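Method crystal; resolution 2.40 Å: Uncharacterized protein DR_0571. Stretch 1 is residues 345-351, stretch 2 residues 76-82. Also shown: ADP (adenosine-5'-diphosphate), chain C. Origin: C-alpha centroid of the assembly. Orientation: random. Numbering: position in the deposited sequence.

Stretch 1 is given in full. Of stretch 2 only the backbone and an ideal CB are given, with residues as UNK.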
# COMPACT_ATOMS: atom_id res chain seq x y z
N VAL A 345 -23.81 16.58 0.87
CA VAL A 345 -24.14 15.60 1.89
C VAL A 345 -23.41 14.25 1.80
O VAL A 345 -23.54 13.52 0.81
CB VAL A 345 -25.68 15.36 1.87
CG1 VAL A 345 -26.09 14.39 2.96
CG2 VAL A 345 -26.39 16.69 2.03
N PRO A 346 -22.62 13.90 2.84
CA PRO A 346 -21.87 12.64 2.89
C PRO A 346 -22.78 11.45 2.58
O PRO A 346 -23.80 11.26 3.25
CB PRO A 346 -21.35 12.61 4.33
CG PRO A 346 -21.19 14.04 4.66
CD PRO A 346 -22.45 14.65 4.09
N GLY A 347 -22.43 10.66 1.57
CA GLY A 347 -23.25 9.52 1.19
C GLY A 347 -22.44 8.39 0.59
O GLY A 347 -21.32 8.60 0.14
N ALA A 348 -23.01 7.18 0.58
CA ALA A 348 -22.33 6.01 0.05
C ALA A 348 -23.31 4.92 -0.33
O ALA A 348 -24.44 4.90 0.15
CB ALA A 348 -21.34 5.47 1.07
N TRP A 349 -22.88 4.01 -1.19
CA TRP A 349 -23.74 2.90 -1.58
C TRP A 349 -23.43 1.66 -0.74
O TRP A 349 -22.27 1.25 -0.64
CB TRP A 349 -23.57 2.56 -3.06
CG TRP A 349 -24.17 3.56 -3.99
CD1 TRP A 349 -23.56 4.65 -4.55
CD2 TRP A 349 -25.51 3.56 -4.50
NE1 TRP A 349 -24.43 5.32 -5.38
CE2 TRP A 349 -25.64 4.67 -5.36
CE3 TRP A 349 -26.61 2.72 -4.30
CZ2 TRP A 349 -26.83 4.96 -6.03
CZ3 TRP A 349 -27.81 3.01 -4.97
CH2 TRP A 349 -27.90 4.12 -5.82
N LEU A 350 -24.46 1.09 -0.13
CA LEU A 350 -24.28 -0.11 0.67
C LEU A 350 -24.98 -1.27 0.02
O LEU A 350 -26.08 -1.12 -0.53
CB LEU A 350 -24.83 0.06 2.09
CG LEU A 350 -23.98 0.87 3.09
CD1 LEU A 350 -24.11 2.36 2.79
CD2 LEU A 350 -24.47 0.58 4.51
N ALA A 351 -24.34 -2.44 0.04
CA ALA A 351 -24.95 -3.62 -0.53
C ALA A 351 -26.05 -4.08 0.39
O ALA A 351 -26.00 -3.88 1.60
CB ALA A 351 -23.91 -4.73 -0.70
N UNK A 76 -14.04 7.30 -0.43
CA UNK A 76 -15.11 7.29 -1.41
C UNK A 76 -15.89 5.99 -1.24
O UNK A 76 -16.75 5.65 -2.06
CB UNK A 76 -14.56 7.43 -2.83
N UNK A 77 -15.61 5.26 -0.16
CA UNK A 77 -16.29 4.00 0.09
C UNK A 77 -17.31 4.04 1.22
O UNK A 77 -17.46 5.06 1.89
CB UNK A 77 -15.25 2.92 0.40
N UNK A 78 -18.02 2.93 1.42
CA UNK A 78 -19.03 2.83 2.47
C UNK A 78 -18.39 2.68 3.85
O UNK A 78 -18.86 3.26 4.83
CB UNK A 78 -19.96 1.65 2.19
N UNK A 79 -17.33 1.89 3.92
CA UNK A 79 -16.63 1.65 5.17
C UNK A 79 -16.27 2.91 5.95
O UNK A 79 -16.38 2.95 7.17
CB UNK A 79 -15.35 0.86 4.88
N UNK A 80 -15.83 3.94 5.23
CA UNK A 80 -15.43 5.19 5.85
C UNK A 80 -16.58 5.94 6.54
O UNK A 80 -16.37 6.54 7.59
CB UNK A 80 -14.80 6.09 4.79
N UNK A 81 -17.78 5.90 5.96
CA UNK A 81 -18.95 6.59 6.54
C UNK A 81 -19.76 5.74 7.52
O UNK A 81 -20.62 6.26 8.23
CB UNK A 81 -19.87 7.06 5.41
N UNK A 82 -19.52 4.44 7.54
CA UNK A 82 -20.25 3.56 8.44
C UNK A 82 -20.11 4.08 9.87
O UNK A 82 -19.03 4.47 10.29
CB UNK A 82 -19.74 2.12 8.33
PB ADP C . -17.47 -3.03 2.03
O1B ADP C . -18.30 -4.20 1.75
O2B ADP C . -16.25 -3.42 2.99
O3B ADP C . -18.35 -1.87 2.73
PA ADP C . -16.70 -0.96 0.58
O1A ADP C . -17.80 -0.42 -0.23
O2A ADP C . -16.72 -0.24 2.03
O3A ADP C . -16.80 -2.55 0.71
O5' ADP C . -15.27 -0.85 -0.13
C5' ADP C . -15.07 -2.00 -0.88
C4' ADP C . -14.03 -1.78 -1.94
O4' ADP C . -13.99 -2.36 -3.27
C3' ADP C . -14.28 -0.31 -2.09
O3' ADP C . -13.58 0.41 -1.07
C2' ADP C . -13.81 0.02 -3.51
O2' ADP C . -12.79 1.04 -3.47
C1' ADP C . -13.31 -1.35 -4.06
N9 ADP C . -13.75 -1.67 -5.38
C8 ADP C . -15.08 -1.54 -5.83
N7 ADP C . -15.13 -1.88 -7.11
C5 ADP C . -13.90 -2.28 -7.52
C6 ADP C . -13.36 -2.86 -8.69
N6 ADP C . -14.20 -3.42 -9.67
N1 ADP C . -12.03 -3.12 -8.75
C2 ADP C . -11.23 -2.87 -7.72
N3 ADP C . -11.67 -2.40 -6.60
C4 ADP C . -13.02 -2.15 -6.40

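Position 76 has its CA-to-CB bond directed away from stretch 1, and no atom of that stretch lies within 5.5 Å of the ideal CB. Stretch 1 therefore sets no size or polarity here, and many side chains would do. The deposited residue is Glu76, whose side chain makes no contact with stretch 1. Its backbone contributes more: a water oxygen lies 2.6 Å from Gly347 O and 3.3 Å from Glu76 O, the second a weak contact; it is placed to donate to either, but has more acceptors in reach than protons. The two stretches share no direct hydrogen bond.

At position 77 the CB also points away and meets nothing of stretch 1. Phi/psi of -107/176 is open to most residues, so neither backbone angles nor contact demands a glycine, and there is room for a CB on this side. The residue is Gly77; its carbonyl packs against the neighbouring strand, with Gly77 O 4.0 Å from Ala348 CB.

Position 78 faces the strand most closely, its CA 5.2 Å from Ala348 CA. The ideal CB points toward stretch 1 and already lies 3.7 Å from Trp349 O, 4.2 Å from Ala348 CB and 4.2 Å from Leu350 CG. With such neighbours at the first side-chain atom, a small residue suits best: alanine, with glycine or serine also conceivable. Ala78 is found, and its methyl makes apolar contacts with Ala348 and Leu350.

Position 79 turns its CB away from stretch 1, but the ADP phosphates are near. The backbone nitrogen is 2.9 Å from ADP O2A, and a short side chain with a donor, serine or threonine, could add a second bond. Thr79 does so: N and OG1 both donate to ADP O2A, OG1 at 2.7 Å.

Position 80 is out of reach of stretch 1, and its phi/psi of -66/-37 is helical; stretch 1 leaves the choice wide. It is Ile80, with chi1 t.

Position 81 points toward stretch 1, yet its ideal CB is still 4.9 Å from Ala348 CB. That gap, bordered by Pro346, Gly347 and Ala348, calls for a longer apolar side chain; leucine, isoleucine or methionine are reasonable. The residue is Leu81, chi1 m and chi2 t. Leu81 CD1 lies 3.8 Å from Ala348 CB, 3.3 Å from Gly347 O and 3.9 Å from Pro346 C; Leu81 CD2 also reaches Pro346, 4.2 Å from its CB. Leu81 has the largest covered area of the stretch, 67 Å².

Position 82 projects sideways, with no stretch 1 atom within 5.5 Å of its ideal CB, so several residues would fit. Ala82 is present; its N donates a weak hydrogen bond to Ala78 O (3.0 Å).

Stretch 2, residues 76-82: EGATILA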
# COMPACT_ATOMS: atom_id res chain seq x y z
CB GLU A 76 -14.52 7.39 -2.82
CG GLU A 76 -13.96 8.78 -3.15
CD GLU A 76 -12.89 8.76 -4.25
OE1 GLU A 76 -13.08 8.07 -5.28
OE2 GLU A 76 -11.85 9.44 -4.07
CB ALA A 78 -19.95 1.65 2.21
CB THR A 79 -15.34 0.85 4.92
OG1 THR A 79 -15.68 -0.47 4.48
CG2 THR A 79 -14.52 0.76 6.18
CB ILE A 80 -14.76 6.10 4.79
CG1 ILE A 80 -14.21 7.37 5.44
CG2 ILE A 80 -15.76 6.45 3.69
CD1 ILE A 80 -13.09 7.11 6.43
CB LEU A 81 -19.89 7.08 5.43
CG LEU A 81 -19.34 8.04 4.35
CD1 LEU A 81 -20.44 8.40 3.33
CD2 LEU A 81 -18.81 9.29 5.02
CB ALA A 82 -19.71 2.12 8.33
O HOH W 1 -19.41 7.05 -0.73
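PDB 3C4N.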